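Local coordinates for protein transcriptional regulator, MerR family (Bacillus thuringiensis serovar konkukian, PDB 3GPV) that probably binds DNA as a two-subunit transcription factor of the MerR family, pairing a winged helix-turn-helix head with a long C-terminal helix, at residues G20-M25 with E58-L63; L63-C68 with K80-W85; L67-T72 with K98-Q103. All coordinates share one frame; numbering follows the deposited sequence.

Overall arrangement
Three contacts fan out from a single helix, 57-70, an arrangement consistent with a MerR-type regulator, whose probable DNA-binding head is joined to the long helix that meets the second subunit. Interaction 1 sets the start of that helix against helix 19-25. Interaction 2 uses its middle to hold helix 76-88, with a centre about 13 Å from that of interaction 1. Interaction 3 takes its end to the long helix 93-128, its centre about 9 Å from that of interaction 2 and 18 Å from that of interaction 1. Interaction 1 closes along the chain before the other two open. Phe82 packs on Leu69, Leu99 and Met100, joining interactions 2 and 3 into continuous packing, and both also touch the second subunit.

Interaction 1 (G20-M25 with E58-L63); sequences GQVAKM and EALKYL
Val22 is the residue through which helix 19-25 meets the opening turns of helix 57-70, a join inside the MerR winged helix-turn-helix head. Helices 19-25 and 30-38 follow each other there as the helix-turn-helix pair, and the small sheet of strands 17-18, 46-47 and 53-55 lies nearby. Along 20-25 the contact depends on this one branched side chain, which points at the other helix: CG2 meets Leu60, and CG1 meets Leu63 and, less closely, Leu60. The backbones stay well separated, with Val22 CA 8.0 Å from Leu60 CA, so that only side chains bridge the gap. Turning CG1 anti to the backbone N (chi1 172°) aims that methyl at Leu63 and CG2 at Leu60. CG2 lies against Leu60, at 3.5 Å from its CD2, and the two side chains pass each other at a slant. Tyr17 and Phe55, from neighbouring strands, pack on both Val22 and Leu60, so the pair is also part of the seam between helices and sheet. Further along, selenomethionine Met25 packs on Tyr17. Leu63 comes from the next turn of 58-63 and meets the other methyl end to end: its CD2 is 3.2 Å from Val22 CG1, a tight approach, while Leu60 CD2 lies 3.8 Å from the same CG1.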
ATOM      1  N   GLY B  20     -14.514  -4.964 -20.459  1.00 37.85           N
ATOM      2  CA  GLY B  20     -13.295  -5.607 -20.907  1.00 37.12           C
ATOM      3  C   GLY B  20     -12.262  -4.681 -21.519  1.00 37.04           C
ATOM      4  O   GLY B  20     -11.066  -4.838 -21.273  1.00 37.19           O
ATOM      5  N   GLN B  21     -12.707  -3.718 -22.324  1.00 36.42           N
ATOM      6  CA  GLN B  21     -11.788  -2.777 -22.947  1.00 35.83           C
ATOM      7  C   GLN B  21     -11.232  -1.835 -21.887  1.00 35.30           C
ATOM      8  O   GLN B  21     -10.056  -1.481 -21.906  1.00 35.63           O
ATOM      9  CB  GLN B  21     -12.505  -1.970 -24.034  1.00 37.02           C
ATOM     10  CG  GLN B  21     -13.089  -2.828 -25.146  1.00 37.53           C
ATOM     11  CD  GLN B  21     -13.978  -2.048 -26.093  1.00 38.38           C
ATOM     12  OE1 GLN B  21     -14.768  -1.214 -25.666  1.00 37.93           O
ATOM     13  NE2 GLN B  21     -13.865  -2.328 -27.386  1.00 39.77           N
ATOM     14  N   VAL B  22     -12.087  -1.432 -20.959  1.00 35.42           N
ATOM     15  CA  VAL B  22     -11.668  -0.537 -19.899  1.00 37.40           C
ATOM     16  C   VAL B  22     -10.604  -1.212 -19.039  1.00 38.61           C
ATOM     17  O   VAL B  22      -9.658  -0.565 -18.595  1.00 36.16           O
ATOM     18  CB  VAL B  22     -12.868  -0.115 -19.034  1.00 37.02           C
ATOM     19  CG1 VAL B  22     -12.399   0.662 -17.829  1.00 36.43           C
ATOM     20  CG2 VAL B  22     -13.816   0.741 -19.860  1.00 38.03           C
ATOM     21  N   ALA B  23     -10.757  -2.517 -18.818  1.00 39.83           N
ATOM     22  CA  ALA B  23      -9.794  -3.270 -18.019  1.00 41.74           C
ATOM     23  C   ALA B  23      -8.440  -3.206 -18.697  1.00 42.73           C
ATOM     24  O   ALA B  23      -7.415  -3.011 -18.048  1.00 42.48           O
ATOM     25  CB  ALA B  23     -10.236  -4.710 -17.873  1.00 41.54           C
ATOM     26  N   LYS B  24      -8.440  -3.372 -20.011  1.00 42.46           N
ATOM     27  CA  LYS B  24      -7.198  -3.305 -20.761  1.00 43.03           C
ATOM     28  C   LYS B  24      -6.590  -1.905 -20.682  1.00 39.54           C
ATOM     29  O   LYS B  24      -5.398  -1.759 -20.421  1.00 43.21           O
ATOM     30  CB  LYS B  24      -7.438  -3.692 -22.217  1.00 47.76           C
ATOM     31  CG  LYS B  24      -8.043  -5.072 -22.393  1.00 52.58           C
ATOM     32  CD  LYS B  24      -8.130  -5.487 -23.851  1.00 56.21           C
ATOM     33  CE  LYS B  24      -8.698  -6.895 -23.979  1.00 58.02           C
ATOM     34  NZ  LYS B  24      -8.714  -7.370 -25.396  1.00 61.62           N
HETATM   35  N   MSE B  25      -7.396  -0.872 -20.909  1.00 36.31           N
HETATM   36  CA  MSE B  25      -6.861   0.472 -20.844  1.00 34.18           C
HETATM   37  C   MSE B  25      -6.355   0.795 -19.448  1.00 38.15           C
HETATM   38  O   MSE B  25      -5.338   1.457 -19.299  1.00 39.73           O
HETATM   39  CB  MSE B  25      -7.919   1.487 -21.263  1.00 27.59           C
HETATM   40  CG  MSE B  25      -8.265   1.406 -22.728  1.00 28.62           C
HETATM   41 SE   MSE B  25      -9.545   2.766 -23.211  1.00 47.10          SE
HETATM   42  CE  MSE B  25     -11.133   2.104 -22.463  1.00 28.17           C
ATOM     43  N   GLU B  58     -17.730   9.911 -19.059  1.00 43.95           N
ATOM     44  CA  GLU B  58     -17.848  10.324 -17.671  1.00 43.98           C
ATOM     45  C   GLU B  58     -17.626   9.149 -16.715  1.00 41.60           C
ATOM     46  O   GLU B  58     -17.050   9.315 -15.635  1.00 37.69           O
ATOM     47  CB  GLU B  58     -19.217  10.963 -17.413  1.00 46.38           C
ATOM     48  CG  GLU B  58     -19.382  11.438 -15.977  1.00 52.08           C
ATOM     49  CD  GLU B  58     -20.182  12.719 -15.856  1.00 54.82           C
ATOM     50  OE1 GLU B  58     -21.416  12.676 -16.045  1.00 56.64           O
ATOM     51  OE2 GLU B  58     -19.568  13.774 -15.577  1.00 55.39           O
ATOM     52  N   ALA B  59     -18.073   7.964 -17.119  1.00 37.35           N
ATOM     53  CA  ALA B  59     -17.915   6.781 -16.290  1.00 36.10           C
ATOM     54  C   ALA B  59     -16.431   6.500 -16.089  1.00 35.62           C
ATOM     55  O   ALA B  59     -16.015   6.072 -15.021  1.00 34.83           O
ATOM     56  CB  ALA B  59     -18.593   5.576 -16.950  1.00 34.46           C
ATOM     57  N   LEU B  60     -15.639   6.733 -17.127  1.00 35.72           N
ATOM     58  CA  LEU B  60     -14.202   6.501 -17.045  1.00 37.63           C
ATOM     59  C   LEU B  60     -13.513   7.495 -16.102  1.00 38.26           C
ATOM     60  O   LEU B  60     -12.593   7.123 -15.372  1.00 34.49           O
ATOM     61  CB  LEU B  60     -13.572   6.580 -18.436  1.00 38.58           C
ATOM     62  CG  LEU B  60     -13.975   5.468 -19.408  1.00 39.41           C
ATOM     63  CD1 LEU B  60     -13.312   5.693 -20.749  1.00 40.46           C
ATOM     64  CD2 LEU B  60     -13.571   4.128 -18.838  1.00 38.98           C
ATOM     65  N   LYS B  61     -13.946   8.755 -16.136  1.00 38.84           N
ATOM     66  CA  LYS B  61     -13.371   9.776 -15.261  1.00 39.52           C
ATOM     67  C   LYS B  61     -13.597   9.329 -13.821  1.00 38.58           C
ATOM     68  O   LYS B  61     -12.702   9.416 -12.990  1.00 38.91           O
ATOM     69  CB  LYS B  61     -14.030  11.135 -15.516  1.00 40.55           C
ATOM     70  CG  LYS B  61     -13.694  11.711 -16.885  1.00 42.66           C
ATOM     71  CD  LYS B  61     -14.541  12.934 -17.220  1.00 46.20           C
ATOM     72  CE  LYS B  61     -14.192  13.497 -18.600  1.00 46.06           C
ATOM     73  NZ  LYS B  61     -15.180  14.520 -19.065  1.00 49.12           N
ATOM     74  N   TYR B  62     -14.791   8.826 -13.534  1.00 37.60           N
ATOM     75  CA  TYR B  62     -15.096   8.337 -12.195  1.00 36.14           C
ATOM     76  C   TYR B  62     -14.219   7.125 -11.855  1.00 35.41           C
ATOM     77  O   TYR B  62     -13.768   6.962 -10.721  1.00 30.07           O
ATOM     78  CB  TYR B  62     -16.568   7.935 -12.099  1.00 41.11           C
ATOM     79  CG  TYR B  62     -17.521   9.048 -11.721  1.00 43.69           C
ATOM     80  CD1 TYR B  62     -17.325   9.792 -10.559  1.00 45.48           C
ATOM     81  CD2 TYR B  62     -18.650   9.312 -12.489  1.00 43.91           C
ATOM     82  CE1 TYR B  62     -18.235  10.766 -10.167  1.00 46.77           C
ATOM     83  CE2 TYR B  62     -19.568  10.282 -12.109  1.00 46.64           C
ATOM     84  CZ  TYR B  62     -19.356  11.008 -10.945  1.00 47.53           C
ATOM     85  OH  TYR B  62     -20.263  11.964 -10.552  1.00 48.25           O
ATOM     86  N   LEU B  63     -13.974   6.267 -12.842  1.00 32.72           N
ATOM     87  CA  LEU B  63     -13.140   5.094 -12.598  1.00 32.86           C
ATOM     88  C   LEU B  63     -11.709   5.484 -12.246  1.00 32.90           C
ATOM     89  O   LEU B  63     -11.079   4.871 -11.390  1.00 29.24           O
ATOM     90  CB  LEU B  63     -13.114   4.170 -13.822  1.00 34.51           C
ATOM     91  CG  LEU B  63     -12.111   3.000 -13.736  1.00 32.90           C
ATOM     92  CD1 LEU B  63     -12.392   2.153 -12.504  1.00 32.63           C
ATOM     93  CD2 LEU B  63     -12.198   2.138 -14.987  1.00 33.10           C
TER

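Interaction 2 (L63-C68 with K80-W85); sequences LEMILC and KQFIDW
Met65, a selenomethionine, makes the aromatic part of this contact: its CG approaches the Phe82 ring obliquely, 3.8 Å from CE2 and 4.1 Å from CZ. The first torsion, with CG anti to the backbone N (chi1 -178°), places this methylene before the ring; the later bends at chi2 and chi3 direct the selenium and CE. The two side chains run roughly at right angles. The second group is purely aliphatic: Ile66 and Ile83, the residues whose CA atoms lie nearest across the pair at 8.3 Å, also cross at about a right angle, although the exact placing of their two CD1 ends is doubtful. No hydrogen bond joins the two segments, and all four side chains that meet are apolar and buried. The contact joins helix 57-70 to helix 76-88, which in MerR-family regulators follow the helix-turn-helix and wing and lead to the long helix of the dimer. Apolar packing continues around it: Leu41 and Pro43 lie on Ile83, and Leu99 and Met100 of helix 93-128 lie on Phe82. From the second subunit, Lys124 packs on Met65 and Tyr128 on Phe82.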
ATOM      1  N   LEU B  63     -13.974   6.267 -12.842  1.00 32.72           N
ATOM      2  CA  LEU B  63     -13.140   5.094 -12.598  1.00 32.86           C
ATOM      3  C   LEU B  63     -11.709   5.484 -12.246  1.00 32.90           C
ATOM      4  O   LEU B  63     -11.079   4.871 -11.390  1.00 29.24           O
ATOM      5  CB  LEU B  63     -13.114   4.170 -13.822  1.00 34.51           C
ATOM      6  CG  LEU B  63     -12.111   3.000 -13.736  1.00 32.90           C
ATOM      7  CD1 LEU B  63     -12.392   2.153 -12.504  1.00 32.63           C
ATOM      8  CD2 LEU B  63     -12.198   2.138 -14.987  1.00 33.10           C
ATOM      9  N   GLU B  64     -11.191   6.501 -12.923  1.00 33.51           N
ATOM     10  CA  GLU B  64      -9.838   6.946 -12.649  1.00 34.35           C
ATOM     11  C   GLU B  64      -9.720   7.442 -11.224  1.00 31.11           C
ATOM     12  O   GLU B  64      -8.697   7.226 -10.578  1.00 26.80           O
ATOM     13  CB  GLU B  64      -9.425   8.035 -13.640  1.00 40.22           C
ATOM     14  CG  GLU B  64      -9.257   7.503 -15.064  1.00 47.64           C
ATOM     15  CD  GLU B  64      -8.532   8.462 -15.985  1.00 51.50           C
ATOM     16  OE1 GLU B  64      -7.409   8.886 -15.639  1.00 55.15           O
ATOM     17  OE2 GLU B  64      -9.081   8.781 -17.061  1.00 54.72           O
HETATM   18  N   MSE B  65     -10.766   8.099 -10.726  1.00 27.61           N
HETATM   19  CA  MSE B  65     -10.705   8.584  -9.348  1.00 28.13           C
HETATM   20  C   MSE B  65     -10.856   7.412  -8.405  1.00 29.81           C
HETATM   21  O   MSE B  65     -10.159   7.333  -7.406  1.00 29.23           O
HETATM   22  CB  MSE B  65     -11.771   9.639  -9.045  1.00 25.49           C
HETATM   23  CG  MSE B  65     -11.684  10.186  -7.609  1.00 27.36           C
HETATM   24 SE   MSE B  65      -9.983  11.054  -7.142  1.00 41.16          SE
HETATM   25  CE  MSE B  65     -10.218  12.591  -8.305  1.00 26.52           C
ATOM     26  N   ILE B  66     -11.754   6.495  -8.729  1.00 28.68           N
ATOM     27  CA  ILE B  66     -11.939   5.331  -7.879  1.00 32.37           C
ATOM     28  C   ILE B  66     -10.578   4.684  -7.710  1.00 33.58           C
ATOM     29  O   ILE B  66     -10.139   4.443  -6.596  1.00 32.40           O
ATOM     30  CB  ILE B  66     -12.942   4.317  -8.480  1.00 36.18           C
ATOM     31  CG1 ILE B  66     -14.328   4.953  -8.550  1.00 38.33           C
ATOM     32  CG2 ILE B  66     -12.977   3.059  -7.642  1.00 36.20           C
ATOM     33  CD1 ILE B  66     -14.787   5.602  -7.242  1.00 42.72           C
ATOM     34  N   LEU B  67      -9.880   4.475  -8.820  1.00 32.28           N
ATOM     35  CA  LEU B  67      -8.565   3.855  -8.771  1.00 35.26           C
ATOM     36  C   LEU B  67      -7.537   4.701  -8.019  1.00 35.34           C
ATOM     37  O   LEU B  67      -6.700   4.166  -7.293  1.00 33.48           O
ATOM     38  CB  LEU B  67      -8.063   3.565 -10.192  1.00 35.28           C
ATOM     39  CG  LEU B  67      -8.916   2.579 -11.000  1.00 35.87           C
ATOM     40  CD1 LEU B  67      -8.365   2.427 -12.396  1.00 36.64           C
ATOM     41  CD2 LEU B  67      -8.940   1.240 -10.292  1.00 37.87           C
ATOM     42  N   CYS B  68      -7.604   6.013  -8.205  1.00 33.86           N
ATOM     43  CA  CYS B  68      -6.691   6.929  -7.546  1.00 36.02           C
ATOM     44  C   CYS B  68      -6.841   6.831  -6.033  1.00 36.72           C
ATOM     45  O   CYS B  68      -5.861   6.716  -5.311  1.00 35.86           O
ATOM     46  CB  CYS B  68      -6.975   8.357  -8.009  1.00 34.99           C
ATOM     47  SG  CYS B  68      -6.136   9.665  -7.075  1.00 27.20           S
ATOM     48  N   LYS B  80     -16.979   4.372  -1.755  1.00 49.85           N
ATOM     49  CA  LYS B  80     -18.365   4.202  -2.173  1.00 52.45           C
ATOM     50  C   LYS B  80     -19.165   5.407  -1.708  1.00 52.16           C
ATOM     51  O   LYS B  80     -20.052   5.887  -2.409  1.00 52.05           O
ATOM     52  CB  LYS B  80     -18.955   2.915  -1.587  1.00 54.79           C
ATOM     53  CG  LYS B  80     -20.390   2.651  -2.019  1.00 59.43           C
ATOM     54  CD  LYS B  80     -20.852   1.249  -1.647  1.00 63.54           C
ATOM     55  CE  LYS B  80     -20.800   1.007  -0.138  1.00 66.44           C
ATOM     56  NZ  LYS B  80     -21.229  -0.384   0.230  1.00 68.50           N
ATOM     57  N   GLN B  81     -18.826   5.899  -0.521  1.00 52.28           N
ATOM     58  CA  GLN B  81     -19.492   7.056   0.054  1.00 51.83           C
ATOM     59  C   GLN B  81     -19.229   8.262  -0.834  1.00 50.10           C
ATOM     60  O   GLN B  81     -20.090   9.132  -1.002  1.00 48.73           O
ATOM     61  CB  GLN B  81     -18.958   7.308   1.459  1.00 54.63           C
ATOM     62  CG  GLN B  81     -19.692   8.376   2.226  1.00 59.63           C
ATOM     63  CD  GLN B  81     -19.394   8.309   3.710  1.00 62.97           C
ATOM     64  OE1 GLN B  81     -18.245   8.443   4.133  1.00 65.14           O
ATOM     65  NE2 GLN B  81     -20.430   8.092   4.510  1.00 64.24           N
ATOM     66  N   PHE B  82     -18.029   8.302  -1.407  1.00 47.22           N
ATOM     67  CA  PHE B  82     -17.639   9.390  -2.296  1.00 45.17           C
ATOM     68  C   PHE B  82     -18.483   9.329  -3.567  1.00 43.98           C
ATOM     69  O   PHE B  82     -18.941  10.348  -4.082  1.00 42.42           O
ATOM     70  CB  PHE B  82     -16.160   9.265  -2.666  1.00 42.94           C
ATOM     71  CG  PHE B  82     -15.750  10.140  -3.813  1.00 41.75           C
ATOM     72  CD1 PHE B  82     -15.622  11.513  -3.646  1.00 41.18           C
ATOM     73  CD2 PHE B  82     -15.525   9.598  -5.071  1.00 40.49           C
ATOM     74  CE1 PHE B  82     -15.279  12.340  -4.717  1.00 41.18           C
ATOM     75  CE2 PHE B  82     -15.183  10.413  -6.146  1.00 41.61           C
ATOM     76  CZ  PHE B  82     -15.059  11.789  -5.968  1.00 40.66           C
ATOM     77  N   ILE B  83     -18.672   8.116  -4.068  1.00 44.02           N
ATOM     78  CA  ILE B  83     -19.444   7.884  -5.274  1.00 45.17           C
ATOM     79  C   ILE B  83     -20.911   8.219  -5.058  1.00 45.41           C
ATOM     80  O   ILE B  83     -21.529   8.889  -5.884  1.00 44.75           O
ATOM     81  CB  ILE B  83     -19.321   6.421  -5.698  1.00 45.93           C
ATOM     82  CG1 ILE B  83     -17.863   6.116  -6.029  1.00 46.26           C
ATOM     83  CG2 ILE B  83     -20.218   6.136  -6.886  1.00 45.59           C
ATOM     84  CD1 ILE B  83     -17.578   4.624  -6.158  1.00 50.09           C
ATOM     85  N   ASP B  84     -21.464   7.749  -3.946  1.00 46.53           N
ATOM     86  CA  ASP B  84     -22.861   8.013  -3.637  1.00 47.67           C
ATOM     87  C   ASP B  84     -23.097   9.509  -3.520  1.00 47.88           C
ATOM     88  O   ASP B  84     -24.099  10.020  -4.015  1.00 46.98           O
ATOM     89  CB  ASP B  84     -23.276   7.306  -2.345  1.00 48.35           C
ATOM     90  CG  ASP B  84     -23.287   5.795  -2.486  1.00 48.53           C
ATOM     91  OD1 ASP B  84     -23.659   5.301  -3.571  1.00 51.12           O
ATOM     92  OD2 ASP B  84     -22.938   5.099  -1.512  1.00 49.64           O
ATOM     93  N   TRP B  85     -22.174  10.213  -2.870  1.00 48.11           N
ATOM     94  CA  TRP B  85     -22.297  11.661  -2.728  1.00 48.95           C
ATOM     95  C   TRP B  85     -22.228  12.342  -4.087  1.00 48.45           C
ATOM     96  O   TRP B  85     -22.978  13.278  -4.350  1.00 48.21           O
ATOM     97  CB  TRP B  85     -21.186  12.235  -1.842  1.00 50.43           C
ATOM     98  CG  TRP B  85     -21.396  12.048  -0.377  1.00 51.81           C
ATOM     99  CD1 TRP B  85     -22.581  11.867   0.262  1.00 53.24           C
ATOM    100  CD2 TRP B  85     -20.391  12.089   0.643  1.00 53.77           C
ATOM    101  NE1 TRP B  85     -22.384  11.793   1.618  1.00 54.77           N
ATOM    102  CE2 TRP B  85     -21.048  11.926   1.881  1.00 54.45           C
ATOM    103  CE3 TRP B  85     -18.998  12.251   0.630  1.00 53.59           C
ATOM    104  CZ2 TRP B  85     -20.358  11.920   3.101  1.00 54.55           C
ATOM    105  CZ3 TRP B  85     -18.311  12.245   1.844  1.00 53.79           C
ATOM    106  CH2 TRP B  85     -18.995  12.080   3.062  1.00 54.46           C
TER

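Interaction 3 (L67-T72 with K98-Q103); sequences LCLKNT and KLMKQQ
Thr72 OG1 accepts a hydrogen bond from Gln103 NE2 at 2.9 Å, with an N-H...O angle of 139°. The hydroxyl oxygen also lies 2.8 Å from Cys68 O and 3.1 Å from Leu69 O; which of these carbonyls takes its single proton is not settled. The oxygen is thus gripped from the amide of one helix and from the last turn of the other. Thr72 OG1 lies in the amide plane of Gln103, and the same NE2 also makes a weak bond to Thr72 O at 3.3 Å. In Gln103, chi1 (-172°) brings CG to 3.9 Å from Leu69 CD2, and the bend at chi2 (58°) then swings the amide to the threonine. Beside these polar bonds, Leu69 crosses the selenomethionine Met100 nearly at right angles, with Leu69 CD2 3.5 Å from Met100 CE and Leu69 CD1 3.7 Å from it. Thr72 follows the end of helix 57-70, where its bond with Gln103 ties it to helix 93-128, the long dimerisation arm of the MerR family. Met74, in the loop leading to helix 76-88, touches Leu69 and Gln103, while Ile121 of the second subunit packs on Leu69 and Met100 and Asn117 of that subunit lies on Thr72.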
ATOM      1  N   LEU B  67      -9.880   4.475  -8.820  1.00 32.28           N
ATOM      2  CA  LEU B  67      -8.565   3.855  -8.771  1.00 35.26           C
ATOM      3  C   LEU B  67      -7.537   4.701  -8.019  1.00 35.34           C
ATOM      4  O   LEU B  67      -6.700   4.166  -7.293  1.00 33.48           O
ATOM      5  CB  LEU B  67      -8.063   3.565 -10.192  1.00 35.28           C
ATOM      6  CG  LEU B  67      -8.916   2.579 -11.000  1.00 35.87           C
ATOM      7  CD1 LEU B  67      -8.365   2.427 -12.396  1.00 36.64           C
ATOM      8  CD2 LEU B  67      -8.940   1.240 -10.292  1.00 37.87           C
ATOM      9  N   CYS B  68      -7.604   6.013  -8.205  1.00 33.86           N
ATOM     10  CA  CYS B  68      -6.691   6.929  -7.546  1.00 36.02           C
ATOM     11  C   CYS B  68      -6.841   6.831  -6.033  1.00 36.72           C
ATOM     12  O   CYS B  68      -5.861   6.716  -5.311  1.00 35.86           O
ATOM     13  CB  CYS B  68      -6.975   8.357  -8.009  1.00 34.99           C
ATOM     14  SG  CYS B  68      -6.136   9.665  -7.075  1.00 27.20           S
ATOM     15  N   LEU B  69      -8.081   6.869  -5.565  1.00 37.77           N
ATOM     16  CA  LEU B  69      -8.378   6.786  -4.143  1.00 39.64           C
ATOM     17  C   LEU B  69      -8.033   5.411  -3.573  1.00 39.59           C
ATOM     18  O   LEU B  69      -7.568   5.294  -2.443  1.00 38.46           O
ATOM     19  CB  LEU B  69      -9.861   7.100  -3.911  1.00 39.86           C
ATOM     20  CG  LEU B  69     -10.280   8.522  -4.299  1.00 39.80           C
ATOM     21  CD1 LEU B  69     -11.780   8.687  -4.204  1.00 38.72           C
ATOM     22  CD2 LEU B  69      -9.588   9.494  -3.391  1.00 40.41           C
ATOM     23  N   LYS B  70      -8.261   4.369  -4.360  1.00 40.25           N
ATOM     24  CA  LYS B  70      -7.963   3.021  -3.908  1.00 42.15           C
ATOM     25  C   LYS B  70      -6.455   2.795  -3.861  1.00 41.69           C
ATOM     26  O   LYS B  70      -5.945   2.166  -2.940  1.00 40.27           O
ATOM     27  CB  LYS B  70      -8.641   1.993  -4.823  1.00 44.00           C
ATOM     28  CG  LYS B  70      -8.153   0.560  -4.674  1.00 46.82           C
ATOM     29  CD  LYS B  70      -6.924   0.327  -5.548  1.00 50.46           C
ATOM     30  CE  LYS B  70      -6.496  -1.135  -5.586  1.00 52.25           C
ATOM     31  NZ  LYS B  70      -5.370  -1.330  -6.551  1.00 52.61           N
ATOM     32  N   ASN B  71      -5.745   3.315  -4.852  1.00 41.38           N
ATOM     33  CA  ASN B  71      -4.299   3.153  -4.900  1.00 41.74           C
ATOM     34  C   ASN B  71      -3.572   4.000  -3.859  1.00 42.62           C
ATOM     35  O   ASN B  71      -2.358   3.882  -3.694  1.00 41.24           O
ATOM     36  CB  ASN B  71      -3.784   3.481  -6.299  1.00 41.20           C
ATOM     37  CG  ASN B  71      -4.095   2.383  -7.303  1.00 40.83           C
ATOM     38  OD1 ASN B  71      -4.114   2.618  -8.508  1.00 41.58           O
ATOM     39  ND2 ASN B  71      -4.324   1.180  -6.808  1.00 41.82           N
ATOM     40  N   THR B  72      -4.310   4.864  -3.167  1.00 41.88           N
ATOM     41  CA  THR B  72      -3.708   5.694  -2.137  1.00 42.22           C
ATOM     42  C   THR B  72      -4.203   5.272  -0.765  1.00 41.65           C
ATOM     43  O   THR B  72      -4.055   6.000   0.215  1.00 41.00           O
ATOM     44  CB  THR B  72      -3.966   7.208  -2.362  1.00 41.92           C
ATOM     45  OG1 THR B  72      -5.339   7.438  -2.682  1.00 44.05           O
ATOM     46  CG2 THR B  72      -3.100   7.722  -3.492  1.00 42.02           C
ATOM     47  N   LYS B  98     -14.482  18.073   1.482  1.00 42.69           N
ATOM     48  CA  LYS B  98     -13.850  17.692   2.728  1.00 42.87           C
ATOM     49  C   LYS B  98     -13.109  16.354   2.602  1.00 42.56           C
ATOM     50  O   LYS B  98     -11.959  16.244   3.031  1.00 42.07           O
ATOM     51  CB  LYS B  98     -14.899  17.629   3.846  1.00 44.09           C
ATOM     52  CG  LYS B  98     -14.390  17.111   5.196  1.00 46.56           C
ATOM     53  CD  LYS B  98     -13.078  17.769   5.639  1.00 48.59           C
ATOM     54  CE  LYS B  98     -13.191  19.278   5.751  1.00 49.11           C
ATOM     55  NZ  LYS B  98     -11.938  19.876   6.277  1.00 50.17           N
ATOM     56  N   LEU B  99     -13.767  15.355   2.013  1.00 39.73           N
ATOM     57  CA  LEU B  99     -13.180  14.026   1.841  1.00 37.11           C
ATOM     58  C   LEU B  99     -11.865  14.079   1.070  1.00 33.04           C
ATOM     59  O   LEU B  99     -10.896  13.429   1.431  1.00 33.90           O
ATOM     60  CB  LEU B  99     -14.152  13.096   1.104  1.00 39.29           C
ATOM     61  CG  LEU B  99     -14.222  11.645   1.599  1.00 40.18           C
ATOM     62  CD1 LEU B  99     -14.870  10.779   0.542  1.00 40.33           C
ATOM     63  CD2 LEU B  99     -12.828  11.122   1.920  1.00 42.80           C
HETATM   64  N   MSE B 100     -11.843  14.871   0.006  1.00 29.76           N
HETATM   65  CA  MSE B 100     -10.643  15.002  -0.805  1.00 29.85           C
HETATM   66  C   MSE B 100      -9.537  15.669  -0.015  1.00 30.39           C
HETATM   67  O   MSE B 100      -8.389  15.242  -0.084  1.00 26.96           O
HETATM   68  CB  MSE B 100     -10.920  15.803  -2.089  1.00 24.48           C
HETATM   69  CG  MSE B 100     -11.715  15.044  -3.111  1.00 27.39           C
HETATM   70 SE   MSE B 100     -10.780  13.446  -3.760  1.00 28.66          SE
HETATM   71  CE  MSE B 100     -11.823  12.158  -2.787  1.00 26.87           C
ATOM     72  N   LYS B 101      -9.890  16.709   0.739  1.00 31.75           N
ATOM     73  CA  LYS B 101      -8.897  17.427   1.517  1.00 34.67           C
ATOM     74  C   LYS B 101      -8.266  16.495   2.534  1.00 34.48           C
ATOM     75  O   LYS B 101      -7.064  16.539   2.752  1.00 34.12           O
ATOM     76  CB  LYS B 101      -9.516  18.663   2.183  1.00 39.17           C
ATOM     77  CG  LYS B 101      -9.832  19.774   1.178  1.00 44.82           C
ATOM     78  CD  LYS B 101     -10.383  21.027   1.842  1.00 49.32           C
ATOM     79  CE  LYS B 101      -9.330  21.710   2.696  1.00 53.42           C
ATOM     80  NZ  LYS B 101      -9.852  22.938   3.367  1.00 57.31           N
ATOM     81  N   GLN B 102      -9.058  15.624   3.141  1.00 33.00           N
ATOM     82  CA  GLN B 102      -8.489  14.695   4.106  1.00 34.19           C
ATOM     83  C   GLN B 102      -7.575  13.701   3.381  1.00 33.12           C
ATOM     84  O   GLN B 102      -6.480  13.373   3.854  1.00 30.54           O
ATOM     85  CB  GLN B 102      -9.594  13.948   4.854  1.00 35.69           C
ATOM     86  CG  GLN B 102     -10.546  14.873   5.599  1.00 41.19           C
ATOM     87  CD  GLN B 102     -11.614  14.120   6.373  1.00 43.12           C
ATOM     88  OE1 GLN B 102     -12.292  13.253   5.827  1.00 44.72           O
ATOM     89  NE2 GLN B 102     -11.773  14.455   7.652  1.00 42.58           N
ATOM     90  N   GLN B 103      -8.019  13.226   2.228  1.00 29.44           N
ATOM     91  CA  GLN B 103      -7.207  12.275   1.474  1.00 30.73           C
ATOM     92  C   GLN B 103      -5.884  12.914   1.066  1.00 29.63           C
ATOM     93  O   GLN B 103      -4.835  12.276   1.116  1.00 29.30           O
ATOM     94  CB  GLN B 103      -7.960  11.781   0.238  1.00 30.09           C
ATOM     95  CG  GLN B 103      -7.257  10.642  -0.494  1.00 30.35           C
ATOM     96  CD  GLN B 103      -7.009   9.423   0.384  1.00 30.98           C
ATOM     97  OE1 GLN B 103      -7.504   9.330   1.499  1.00 32.27           O
ATOM     98  NE2 GLN B 103      -6.244   8.478  -0.130  1.00 31.41           N
TER